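PDB 4B46: tubulin-like protein CetZ1 from Haloferax volcanii, which binds GTP as a tubulin-like GTPase and controls cell shape, being essential for the rod-shaped cell type required for efficient swimming. Local coordinates for residues F101-G106 and E129-L134; I220-G225 and R294-L299; V228-Y233 and I344-V349; L283-E288 and T350-I355; E290-A295 and T322-V327. One frame throughout, in Å; residues are numbered along the deposited sequence.

Four of the five contacts lie on one mixed sheet. Contact 1, first along the chain, pairs two parallel strands of the GTPase domain beside the nucleotide; the others belong to the C-terminal domain. Contact 3 pairs strands 228-237 and 339-347; contact 2, about 8 Å away between centres, sets helix 216-223 against strand 294-301, and contact 5 joins that strand to the outermost strand 326-333. Contact 4, centred about 9 Å from contact 3, packs a loop against the start of helix 353-366. Along the chain contacts 2 and 3 alternate, and contact 5 falls between the segments of contact 3 and of contact 4. Tyr132 of contact 1 packs on Leu223 of contact 2, linking the two domains.

Contact 1: residues F101-G106 and E129-L134; sequences FLVVSG and EPVYGL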
# COMPACT_ATOMS: atom_id res chain seq x y z
N PHE A 101 1.30 -11.08 3.67
CA PHE A 101 0.16 -10.34 4.19
C PHE A 101 0.34 -8.87 3.87
O PHE A 101 1.48 -8.38 3.83
CB PHE A 101 0.06 -10.50 5.71
CG PHE A 101 -0.37 -11.87 6.15
CD1 PHE A 101 0.57 -12.86 6.37
CD2 PHE A 101 -1.71 -12.15 6.34
CE1 PHE A 101 0.18 -14.12 6.77
CE2 PHE A 101 -2.11 -13.41 6.75
CZ PHE A 101 -1.17 -14.39 6.97
N LEU A 102 -0.76 -8.16 3.63
CA LEU A 102 -0.74 -6.71 3.50
C LEU A 102 -1.82 -6.06 4.38
O LEU A 102 -3.02 -6.27 4.17
CB LEU A 102 -0.91 -6.28 2.04
CG LEU A 102 -0.86 -4.77 1.79
CD1 LEU A 102 0.56 -4.23 1.98
CD2 LEU A 102 -1.37 -4.43 0.39
N VAL A 103 -1.38 -5.29 5.36
CA VAL A 103 -2.29 -4.60 6.26
C VAL A 103 -2.46 -3.17 5.77
O VAL A 103 -1.49 -2.40 5.71
CB VAL A 103 -1.77 -4.63 7.72
CG1 VAL A 103 -2.73 -3.87 8.66
CG2 VAL A 103 -1.59 -6.07 8.17
N VAL A 104 -3.68 -2.83 5.38
CA VAL A 104 -3.96 -1.54 4.78
C VAL A 104 -4.78 -0.66 5.71
O VAL A 104 -5.78 -1.12 6.27
CB VAL A 104 -4.74 -1.70 3.46
CG1 VAL A 104 -4.91 -0.32 2.77
CG2 VAL A 104 -4.02 -2.69 2.54
N SER A 105 -4.38 0.61 5.86
CA SER A 105 -5.03 1.50 6.81
C SER A 105 -4.69 2.96 6.62
O SER A 105 -3.57 3.31 6.24
CB SER A 105 -4.62 1.11 8.22
OG SER A 105 -5.30 1.91 9.15
N GLY A 106 -5.67 3.82 6.90
CA GLY A 106 -5.41 5.25 7.02
C GLY A 106 -4.75 5.45 8.37
O GLY A 106 -5.10 4.78 9.34
N GLU A 129 5.36 -15.89 6.84
CA GLU A 129 5.37 -15.13 5.59
C GLU A 129 5.62 -13.64 5.90
O GLU A 129 5.33 -13.19 7.00
CB GLU A 129 4.04 -15.27 4.84
CG GLU A 129 3.78 -16.66 4.25
CD GLU A 129 3.08 -17.58 5.23
OE1 GLU A 129 2.83 -17.15 6.38
OE2 GLU A 129 2.76 -18.72 4.83
N PRO A 130 6.16 -12.89 4.92
CA PRO A 130 6.34 -11.44 5.16
C PRO A 130 5.02 -10.74 5.45
O PRO A 130 3.98 -11.12 4.90
CB PRO A 130 6.90 -10.93 3.82
CG PRO A 130 7.53 -12.14 3.17
CD PRO A 130 6.67 -13.31 3.61
N VAL A 131 5.05 -9.73 6.33
CA VAL A 131 3.88 -8.93 6.63
C VAL A 131 4.19 -7.48 6.28
O VAL A 131 5.05 -6.85 6.91
CB VAL A 131 3.46 -9.03 8.13
CG1 VAL A 131 2.32 -8.06 8.46
CG2 VAL A 131 3.10 -10.49 8.50
N TYR A 132 3.51 -6.96 5.27
CA TYR A 132 3.73 -5.58 4.85
C TYR A 132 2.57 -4.71 5.28
O TYR A 132 1.46 -5.20 5.54
CB TYR A 132 3.91 -5.49 3.33
CG TYR A 132 5.02 -6.38 2.81
CD1 TYR A 132 6.32 -6.25 3.28
CD2 TYR A 132 4.77 -7.36 1.87
CE1 TYR A 132 7.34 -7.07 2.81
CE2 TYR A 132 5.77 -8.17 1.38
CZ TYR A 132 7.05 -8.03 1.87
OH TYR A 132 8.06 -8.84 1.40
N GLY A 133 2.85 -3.42 5.38
CA GLY A 133 1.84 -2.41 5.66
C GLY A 133 1.65 -1.53 4.44
O GLY A 133 2.58 -1.33 3.66
N LEU A 134 0.42 -1.06 4.23
CA LEU A 134 0.18 0.06 3.32
C LEU A 134 -0.47 1.14 4.16
O LEU A 134 -1.64 1.02 4.53
CB LEU A 134 -0.73 -0.33 2.15
CG LEU A 134 -1.21 0.79 1.21
CD1 LEU A 134 -0.08 1.72 0.80
CD2 LEU A 134 -1.86 0.19 -0.03
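Val103 and Tyr132 are joined by a short, nearly straight bond: Val103 N lies 2.8 Å from Tyr132 O, with an angle of 171° at the hydrogen. The same carbonyl receives a CA-H...O contact from Leu102, whose CA is 3.4 Å from Tyr132 O. Four further backbone bonds (Phe101 N to Pro130 O, Tyr132 N to Phe101 O, Leu134 N to Val103 O and Ser105 N to Leu134 O) complete the parallel pairing, with donors alternating between the strands. Leu102, Val104, Tyr132 and Leu134 share one face of the sheet. There a chi2 of 70° sets Leu102 CD1 across the strand boundary, 3.8 Å from Tyr132 CB and 4.1 Å from Leu134 CB. Val104 and Leu134 lie side by side and point the same way. On the opposite face Phe101 crosses Val131, with Phe101 CD1 4.1 Å from Val131 CG2. The edge of this ring, close to its plane, meets the carbonyl oxygen of Pro130 and Glu129 OE1, which is 4.0 Å from Phe101 CE1; ring and carboxylate are turned 74° apart. Gly133 brings no side chain to this face, and its CA-H contacts Val103 O. Both strands belong to a beta-alpha-beta unit whose helix 111-126 lies over the Val103 and Val131 side through Ala116 and Leu123. Strand 3-8 pairs with the other edge of strand 100-106, Gly106 at its end touches GDP, and Tyr132 leans on Ile220 and Leu223 of helix 216-223.

Contact 2: residues I220-G225 and R294-L299; sequences INTLAG and RALLVL
Arg294 runs past Thr222 in the opposite sense, and nearly every atom of its chain meets helix 216-223 or the turn after it. CB touches the CG2 methyl of the threonine and also faces Thr222 O. CG stands beside the backbone N (chi1 -63°), and the chain is extended from CG to NE. Arg294 CD lies against two helix carbonyls, 3.4 Å from Asn221 O and 3.6 Å from Thr222 O. NE finds its strong partner outside these segments, in a salt bridge to Glu326. NH1 ends beside the turn, with Arg294 NH1 3.4 Å from Gly225 N, but both are donors and do not bond each other. Instead they share a water: it sits at the edge of the guanidinium, in its plane, 3.0 Å from Arg294 NH1, accepts from Gly225 N and donates to Thr222 O. A second water donates both to Thr222 OG1 and to Ala295 O, at 2.7 Å from each. Thr222 OG1 is also hydrogen-bonded to Glu218 O one turn back in the helix. Leu296 crosses Thr222 at about a right angle; Leu296 CB lies 3.6 Å from Thr222 OG1 and 3.9 Å from Thr222 CG2, the second being the apolar touch. Direct touches are thus of methylenes on carbonyl and hydroxyl oxygens and on the Thr222 methyl, and the hydrogen bonding runs through water. A cationic chain lying over carbonyls near the C-terminal end of a helix is likely to be favoured electrostatically.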
# COMPACT_ATOMS: atom_id res chain seq x y z
N ILE A 220 9.69 -9.39 -2.81
CA ILE A 220 10.04 -9.65 -1.42
C ILE A 220 11.48 -9.21 -1.14
O ILE A 220 11.76 -8.55 -0.13
CB ILE A 220 9.82 -11.15 -1.09
CG1 ILE A 220 8.32 -11.44 -1.08
CG2 ILE A 220 10.47 -11.52 0.24
CD1 ILE A 220 7.98 -12.90 -1.02
N ASN A 221 12.38 -9.54 -2.05
CA ASN A 221 13.79 -9.18 -1.88
C ASN A 221 14.03 -7.66 -2.01
O ASN A 221 14.94 -7.12 -1.37
CB ASN A 221 14.66 -9.98 -2.85
CG ASN A 221 14.79 -11.43 -2.43
OD1 ASN A 221 14.49 -11.77 -1.29
ND2 ASN A 221 15.24 -12.29 -3.33
N THR A 222 13.22 -6.99 -2.80
CA THR A 222 13.30 -5.53 -2.88
C THR A 222 12.87 -4.88 -1.56
O THR A 222 13.44 -3.87 -1.14
CB THR A 222 12.46 -4.98 -4.06
OG1 THR A 222 12.96 -5.52 -5.28
CG2 THR A 222 12.56 -3.44 -4.14
N LEU A 223 11.87 -5.47 -0.90
CA LEU A 223 11.32 -4.90 0.33
C LEU A 223 12.08 -5.34 1.58
O LEU A 223 11.84 -4.81 2.65
CB LEU A 223 9.85 -5.29 0.48
CG LEU A 223 8.90 -4.81 -0.61
CD1 LEU A 223 7.55 -5.48 -0.51
CD2 LEU A 223 8.75 -3.29 -0.55
N ALA A 224 12.98 -6.31 1.44
CA ALA A 224 13.52 -7.02 2.60
C ALA A 224 14.33 -6.15 3.56
O ALA A 224 14.43 -6.47 4.74
CB ALA A 224 14.34 -8.24 2.15
N GLY A 225 14.91 -5.07 3.06
CA GLY A 225 15.70 -4.18 3.90
C GLY A 225 14.88 -3.38 4.91
O GLY A 225 15.42 -2.77 5.82
N ARG A 294 16.90 -0.05 -2.43
CA ARG A 294 16.72 -1.01 -3.51
C ARG A 294 15.59 -0.52 -4.39
O ARG A 294 14.68 0.14 -3.90
CB ARG A 294 16.36 -2.39 -2.95
CG ARG A 294 17.43 -3.02 -2.08
CD ARG A 294 17.00 -4.43 -1.67
NE ARG A 294 18.12 -5.20 -1.13
CZ ARG A 294 18.42 -5.27 0.16
NH1 ARG A 294 17.68 -4.63 1.06
NH2 ARG A 294 19.46 -5.99 0.56
N ALA A 295 15.66 -0.83 -5.68
CA ALA A 295 14.64 -0.41 -6.63
C ALA A 295 14.19 -1.61 -7.46
O ALA A 295 14.98 -2.51 -7.75
CB ALA A 295 15.18 0.69 -7.55
N LEU A 296 12.92 -1.61 -7.84
CA LEU A 296 12.39 -2.63 -8.71
C LEU A 296 11.56 -1.95 -9.78
O LEU A 296 10.66 -1.17 -9.47
CB LEU A 296 11.50 -3.60 -7.93
CG LEU A 296 10.68 -4.59 -8.77
CD1 LEU A 296 11.57 -5.59 -9.53
CD2 LEU A 296 9.68 -5.35 -7.88
N LEU A 297 11.88 -2.24 -11.03
CA LEU A 297 11.14 -1.72 -12.16
C LEU A 297 10.19 -2.80 -12.66
O LEU A 297 10.58 -3.95 -12.84
CB LEU A 297 12.12 -1.33 -13.29
CG LEU A 297 11.49 -0.96 -14.62
CD1 LEU A 297 10.57 0.24 -14.46
CD2 LEU A 297 12.59 -0.66 -15.66
N VAL A 298 8.94 -2.41 -12.89
CA VAL A 298 7.96 -3.33 -13.41
C VAL A 298 7.27 -2.72 -14.62
O VAL A 298 6.69 -1.64 -14.54
CB VAL A 298 6.89 -3.67 -12.34
CG1 VAL A 298 5.83 -4.59 -12.92
CG2 VAL A 298 7.55 -4.31 -11.12
N LEU A 299 7.33 -3.42 -15.75
CA LEU A 299 6.62 -3.03 -16.96
C LEU A 299 5.46 -3.98 -17.19
O LEU A 299 5.65 -5.18 -17.25
CB LEU A 299 7.54 -3.06 -18.18
CG LEU A 299 8.28 -1.78 -18.59
CD1 LEU A 299 7.30 -0.69 -19.00
CD2 LEU A 299 9.16 -1.30 -17.46
O HOH W 1 15.39 -4.45 -5.89
O HOH W 2 15.02 -3.32 0.87

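Contact 3: residues V228-Y233 and I344-V349; sequences VSTVGY and ILLSGV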
# COMPACT_ATOMS: atom_id res chain seq x y z
N VAL A 228 10.62 2.34 4.88
CA VAL A 228 9.51 2.93 4.14
C VAL A 228 9.71 2.76 2.64
O VAL A 228 10.82 2.93 2.14
CB VAL A 228 9.40 4.43 4.47
CG1 VAL A 228 8.38 5.11 3.58
CG2 VAL A 228 9.05 4.64 5.94
N SER A 229 8.64 2.43 1.91
CA SER A 229 8.71 2.37 0.45
C SER A 229 7.75 3.33 -0.22
O SER A 229 6.72 3.70 0.34
CB SER A 229 8.46 0.96 -0.07
OG SER A 229 9.43 0.08 0.44
N THR A 230 8.09 3.72 -1.44
CA THR A 230 7.27 4.63 -2.23
C THR A 230 7.17 4.07 -3.65
O THR A 230 8.06 3.33 -4.10
CB THR A 230 7.85 6.07 -2.24
OG1 THR A 230 6.95 6.98 -2.90
CG2 THR A 230 9.23 6.13 -2.92
N VAL A 231 6.09 4.40 -4.35
CA VAL A 231 5.90 3.88 -5.70
C VAL A 231 5.73 4.99 -6.75
O VAL A 231 4.94 5.91 -6.57
CB VAL A 231 4.71 2.89 -5.75
CG1 VAL A 231 4.31 2.58 -7.18
CG2 VAL A 231 5.08 1.60 -5.02
N GLY A 232 6.49 4.88 -7.84
CA GLY A 232 6.31 5.76 -8.99
C GLY A 232 5.55 5.04 -10.07
O GLY A 232 5.58 3.81 -10.12
N TYR A 233 4.87 5.78 -10.94
CA TYR A 233 3.94 5.14 -11.88
C TYR A 233 3.66 6.01 -13.08
O TYR A 233 3.36 7.19 -12.95
CB TYR A 233 2.61 4.83 -11.15
CG TYR A 233 1.47 4.32 -12.04
CD1 TYR A 233 0.61 5.20 -12.67
CD2 TYR A 233 1.23 2.95 -12.18
CE1 TYR A 233 -0.43 4.74 -13.47
CE2 TYR A 233 0.18 2.49 -12.96
CZ TYR A 233 -0.64 3.39 -13.60
OH TYR A 233 -1.68 2.93 -14.38
N ILE A 344 7.77 1.88 -10.59
CA ILE A 344 9.04 1.77 -9.90
C ILE A 344 8.77 1.71 -8.41
O ILE A 344 8.13 2.59 -7.84
CB ILE A 344 9.96 2.96 -10.21
CG1 ILE A 344 10.18 3.06 -11.74
CG2 ILE A 344 11.29 2.81 -9.48
CD1 ILE A 344 10.99 4.27 -12.17
N LEU A 345 9.25 0.64 -7.78
CA LEU A 345 9.15 0.49 -6.34
C LEU A 345 10.50 0.87 -5.78
O LEU A 345 11.52 0.33 -6.20
CB LEU A 345 8.80 -0.96 -5.98
CG LEU A 345 8.99 -1.39 -4.52
CD1 LEU A 345 8.08 -0.60 -3.57
CD2 LEU A 345 8.77 -2.91 -4.36
N LEU A 346 10.50 1.83 -4.86
CA LEU A 346 11.72 2.26 -4.20
C LEU A 346 11.57 1.94 -2.72
O LEU A 346 10.68 2.46 -2.06
CB LEU A 346 11.95 3.76 -4.40
CG LEU A 346 12.13 4.21 -5.85
CD1 LEU A 346 12.18 5.73 -5.94
CD2 LEU A 346 13.39 3.61 -6.46
N SER A 347 12.43 1.07 -2.22
CA SER A 347 12.33 0.63 -0.84
C SER A 347 13.49 1.20 -0.04
O SER A 347 14.59 1.29 -0.55
CB SER A 347 12.30 -0.90 -0.77
OG SER A 347 12.64 -1.37 0.53
N GLY A 348 13.22 1.59 1.20
CA GLY A 348 14.28 2.10 2.06
C GLY A 348 14.63 3.54 1.76
O GLY A 348 15.79 3.94 1.83
N VAL A 349 13.62 4.34 1.40
CA VAL A 349 13.86 5.76 1.16
C VAL A 349 14.15 6.47 2.48
O VAL A 349 13.63 6.08 3.53
CB VAL A 349 12.69 6.43 0.42
CG1 VAL A 349 12.60 5.89 -1.01
CG2 VAL A 349 11.38 6.23 1.17
O HOH W 3 13.18 3.74 4.92
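Thr230 and Leu346 form a hydrogen-bonded pair at the heart of an antiparallel strand pairing, where strands 228-237 and 339-347 meet in the mixed sheet of the C-terminal domain. Backbone bonds come first. Thr230 N lies 2.9 Å from Leu346 O and the reverse bond is nearly straight; Gly232 and Ile344 repeat the pattern. Ser229-Ser347 and Val231-Leu345 are non-hydrogen-bonded pairs. Beyond Ser347 the chain turns at Gly348, whose positive phi suits glycine, and Val228 O accepts from two successive amides, those of Gly348 and Val349, the first from above the carbonyl plane.

Apolar contacts follow. Thr230 CG2, in the rotameric position between the backbone N and the carbonyl carbon, lies 3.9 Å from both Leu346 CB and Val349 CG1. This leaves Thr230 OG1, anti to the N (chi1 -174°), to bond Leu285 O. On the other face Val231 CG2 meets Leu345 CD1 at 4.0 Å.

Among polar side chains, Ser229 OG packs 3.2 Å from Ser347 CA and is hydrogen-bonded to Asn163 OD1. Finally, a water accepts from Val228 N at 2.9 Å and donates to Val349 O at 2.8 Å.

Contact 4: residues L283-E288 and T350-I355; sequences LTLPCE and TNVPRI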
# COMPACT_ATOMS: atom_id res chain seq x y z
N LEU A 283 5.06 10.57 -6.84
CA LEU A 283 5.19 9.31 -6.12
C LEU A 283 4.06 9.14 -5.10
O LEU A 283 3.47 10.12 -4.67
CB LEU A 283 6.52 9.29 -5.39
CG LEU A 283 7.73 9.57 -6.30
CD1 LEU A 283 8.99 9.43 -5.48
CD2 LEU A 283 7.75 8.62 -7.50
N THR A 284 3.78 7.90 -4.71
CA THR A 284 2.77 7.64 -3.68
C THR A 284 3.15 8.41 -2.41
O THR A 284 2.31 9.08 -1.80
CB THR A 284 2.59 6.12 -3.41
OG1 THR A 284 3.84 5.54 -3.00
CG2 THR A 284 2.10 5.41 -4.67
N LEU A 285 4.43 8.32 -2.05
CA LEU A 285 5.03 9.18 -1.03
C LEU A 285 6.13 10.03 -1.66
O LEU A 285 7.17 9.51 -2.04
CB LEU A 285 5.63 8.35 0.12
CG LEU A 285 6.46 9.14 1.15
CD1 LEU A 285 5.61 10.18 1.93
CD2 LEU A 285 7.18 8.20 2.11
N PRO A 286 5.90 11.35 -1.78
CA PRO A 286 6.94 12.20 -2.38
C PRO A 286 8.24 12.18 -1.58
O PRO A 286 8.21 12.14 -0.34
CB PRO A 286 6.32 13.61 -2.36
CG PRO A 286 4.86 13.36 -2.36
CD PRO A 286 4.65 12.09 -1.54
N CYS A 287 9.36 12.16 -2.30
CA CYS A 287 10.69 12.16 -1.69
C CYS A 287 11.72 12.32 -2.80
O CYS A 287 11.39 12.29 -3.98
CB CYS A 287 10.94 10.85 -0.93
SG CYS A 287 10.90 9.35 -1.95
N GLU A 288 12.98 12.50 -2.42
CA GLU A 288 14.04 12.43 -3.41
C GLU A 288 14.38 10.96 -3.57
O GLU A 288 14.49 10.24 -2.58
CB GLU A 288 15.25 13.24 -2.96
CG GLU A 288 15.04 14.74 -3.15
CD GLU A 288 16.09 15.57 -2.46
OE1 GLU A 288 15.97 15.77 -1.22
OE2 GLU A 288 17.02 16.05 -3.15
N THR A 350 14.99 7.49 2.43
CA THR A 350 15.43 8.20 3.62
C THR A 350 15.43 9.72 3.40
O THR A 350 15.30 10.20 2.27
CB THR A 350 16.86 7.78 4.03
OG1 THR A 350 17.74 7.97 2.91
CG2 THR A 350 16.90 6.33 4.46
N ASN A 351 15.59 10.46 4.50
CA ASN A 351 15.57 11.93 4.48
C ASN A 351 14.30 12.45 3.80
O ASN A 351 14.34 13.42 3.05
CB ASN A 351 16.82 12.50 3.80
CG ASN A 351 17.05 13.97 4.13
OD1 ASN A 351 16.83 14.40 5.26
ND2 ASN A 351 17.47 14.74 3.14
N VAL A 352 13.19 11.77 4.06
CA VAL A 352 11.91 12.12 3.48
C VAL A 352 11.28 13.24 4.32
O VAL A 352 10.99 13.05 5.50
CB VAL A 352 10.99 10.89 3.42
CG1 VAL A 352 9.69 11.23 2.72
CG2 VAL A 352 11.71 9.73 2.69
N PRO A 353 11.11 14.43 3.72
CA PRO A 353 10.57 15.58 4.46
C PRO A 353 9.28 15.24 5.21
O PRO A 353 9.15 15.57 6.38
CB PRO A 353 10.30 16.62 3.35
CG PRO A 353 11.35 16.30 2.33
CD PRO A 353 11.50 14.79 2.34
N ARG A 354 8.35 14.57 4.53
CA ARG A 354 7.08 14.23 5.14
C ARG A 354 7.27 13.34 6.38
O ARG A 354 6.59 13.52 7.39
CB ARG A 354 6.19 13.54 4.12
CG ARG A 354 4.92 12.96 4.68
CD ARG A 354 4.00 14.05 5.25
NE ARG A 354 2.61 13.77 4.92
CZ ARG A 354 1.56 14.19 5.63
NH1 ARG A 354 1.74 14.91 6.73
NH2 ARG A 354 0.33 13.87 5.24
N ILE A 355 8.20 12.39 6.30
CA ILE A 355 8.49 11.52 7.44
C ILE A 355 9.18 12.29 8.56
O ILE A 355 8.85 12.13 9.74
CB ILE A 355 9.33 10.30 7.01
CG1 ILE A 355 8.56 9.48 5.98
CG2 ILE A 355 9.70 9.44 8.23
CD1 ILE A 355 7.11 9.22 6.38
O HOH W 4 8.18 14.18 1.66
O HOH W 5 13.57 12.30 0.44
O HOH W 6 15.37 8.37 -0.76
O HOH W 7 17.67 13.81 0.38
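Val352, at the N-cap position of helix 353-366, packs against Leu285 and Cys287 of the loop that precedes strand 294-301. Both its methyls, Val352 CG1 and CG2, touch Cys287 CB at 3.9 Å, and Val352 CG1 in addition meets Leu285 CD2 at 4.0 Å and Pro286 O at 3.5 Å. Leu285 has CG anti to its backbone N (chi1 172°) and crosses Arg354 obliquely, its CD1 4.0 Å from Arg354 CG; Leu285 CD2 also approaches Ile355 CG1. An alanine at Leu285 would probably leave a gap against Val352, Ile355 and the aliphatic stem of Arg354, freeing that stem to shift. In the first turn of this helix of the C-terminal domain, Pro353 has no amide hydrogen to give, and the N-H of Arg354 is met by a water that also donates to Pro286 O, 2.9 Å from each. Farther along, one water joins Glu288 N to Thr350 O, a second joins Glu288 O to Thr350 N, the latter bond weak, and another connects Glu288 OE1 with Asn351 ND2. The chain of Arg354 bends at chi2 and chi3, and its guanidinium ends away from Leu285, in salt bridges with Asp168 and Glu357; the Arg354 side chain lies about 6 Å from that of the GTP-binding residue Asn169.

Contact 5: residues E290-A295 and T322-V327; sequences EGAERA and TGSMEV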
# COMPACT_ATOMS: atom_id res chain seq x y z
N GLU A 290 17.03 9.66 -4.90
CA GLU A 290 18.43 9.40 -4.60
C GLU A 290 18.55 8.84 -3.18
O GLU A 290 17.89 9.31 -2.25
CB GLU A 290 19.26 10.68 -4.75
CG GLU A 290 20.75 10.50 -4.57
CD GLU A 290 21.41 9.75 -5.72
OE1 GLU A 290 20.89 9.84 -6.86
OE2 GLU A 290 22.44 9.09 -5.49
N GLY A 291 19.35 7.80 -3.01
CA GLY A 291 19.54 7.22 -1.69
C GLY A 291 18.61 6.08 -1.31
O GLY A 291 18.74 5.52 -0.23
N ALA A 292 17.66 5.74 -2.19
CA ALA A 292 16.81 4.57 -1.96
C ALA A 292 17.70 3.34 -1.85
O ALA A 292 18.74 3.26 -2.51
CB ALA A 292 15.80 4.40 -3.08
N GLU A 293 17.31 2.39 -1.02
CA GLU A 293 18.15 1.22 -0.77
C GLU A 293 18.10 0.24 -1.94
O GLU A 293 19.13 -0.27 -2.39
CB GLU A 293 17.70 0.54 0.52
CG GLU A 293 18.62 -0.57 1.01
CD GLU A 293 18.18 -1.15 2.34
OE1 GLU A 293 17.31 -0.53 3.00
OE2 GLU A 293 18.70 -2.21 2.73
N ARG A 294 16.90 -0.05 -2.43
CA ARG A 294 16.72 -1.01 -3.51
C ARG A 294 15.59 -0.52 -4.39
O ARG A 294 14.68 0.14 -3.90
CB ARG A 294 16.36 -2.39 -2.95
CG ARG A 294 17.43 -3.02 -2.08
CD ARG A 294 17.00 -4.43 -1.67
NE ARG A 294 18.12 -5.20 -1.13
CZ ARG A 294 18.42 -5.27 0.16
NH1 ARG A 294 17.68 -4.63 1.06
NH2 ARG A 294 19.46 -5.99 0.56
N ALA A 295 15.66 -0.83 -5.68
CA ALA A 295 14.64 -0.41 -6.63
C ALA A 295 14.19 -1.61 -7.46
O ALA A 295 14.98 -2.51 -7.75
CB ALA A 295 15.18 0.69 -7.55
N THR A 322 19.27 7.03 -8.75
CA THR A 322 19.00 6.68 -7.35
C THR A 322 20.26 6.35 -6.57
O THR A 322 20.31 6.56 -5.36
CB THR A 322 18.06 5.46 -7.24
OG1 THR A 322 18.66 4.33 -7.90
CG2 THR A 322 16.70 5.77 -7.87
N GLY A 323 21.26 5.80 -7.25
CA GLY A 323 22.41 5.22 -6.58
C GLY A 323 22.05 3.99 -5.76
O GLY A 323 22.78 3.60 -4.85
N SER A 324 20.91 3.36 -6.07
CA SER A 324 20.46 2.18 -5.31
C SER A 324 21.48 1.05 -5.30
O SER A 324 22.19 0.82 -6.28
CB SER A 324 19.12 1.65 -5.83
OG SER A 324 18.07 2.57 -5.60
N MET A 325 21.51 0.35 -4.18
CA MET A 325 22.38 -0.80 -3.99
C MET A 325 22.11 -1.87 -5.05
O MET A 325 23.03 -2.48 -5.60
CB MET A 325 22.15 -1.37 -2.60
CG MET A 325 23.19 -2.35 -2.09
SD MET A 325 22.54 -3.20 -0.63
CE MET A 325 24.02 -3.93 0.06
N GLU A 326 20.83 -2.10 -5.34
CA GLU A 326 20.41 -3.14 -6.27
C GLU A 326 19.25 -2.61 -7.11
O GLU A 326 18.39 -1.91 -6.59
CB GLU A 326 19.96 -4.38 -5.49
CG GLU A 326 21.07 -5.01 -4.68
CD GLU A 326 20.59 -6.01 -3.64
OE1 GLU A 326 19.37 -6.26 -3.55
OE2 GLU A 326 21.45 -6.53 -2.90
N VAL A 327 19.25 -2.89 -8.40
CA VAL A 327 18.12 -2.50 -9.23
C VAL A 327 17.63 -3.69 -10.02
O VAL A 327 18.32 -4.17 -10.93
CB VAL A 327 18.46 -1.34 -10.21
CG1 VAL A 327 17.21 -1.00 -11.04
CG2 VAL A 327 18.96 -0.11 -9.46
O HOH W 8 20.73 -8.04 -1.08
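Ala295 and Val327 pair as parallel strands, with Ala295 N 3.1 Å from Glu326 O, while Gly291 N bonds Thr322 O at 2.8 Å and Met325 N bonds Glu293 O from above its carbonyl plane. Beside this backbone Arg294 and Glu326 lie side by side, pointing the same way. Their salt bridge joins Arg294 NE to Glu326 OE1 at 2.9 Å; the acceptor lies in the guanidinium plane, yet the N-H comes from above the carboxylate plane, the two groups being turned 62° apart. A water accepts from Arg294 NH2 and donates to Glu326 OE2, and Arg294 NH1 is 3.1 Å from Glu293 OE2. Met325 SD stands over one face of the guanidinium, 4.3 Å from Arg294 NH2. A leucine in place of Arg294 would probably leave Glu293 without this cation and Glu326 to rely more on Arg328. Thr322, the last residue of helix 308-322, accepts at OG1 from Ser324 N, an ST turn spanning Gly323, whose positive phi takes the chain out of the helix. Glu293 and Arg294 both face Ser347 in a classic beta bulge, at the start of the beta-alpha-beta unit of strand 294-301, helix 308-322 and strand 326-333.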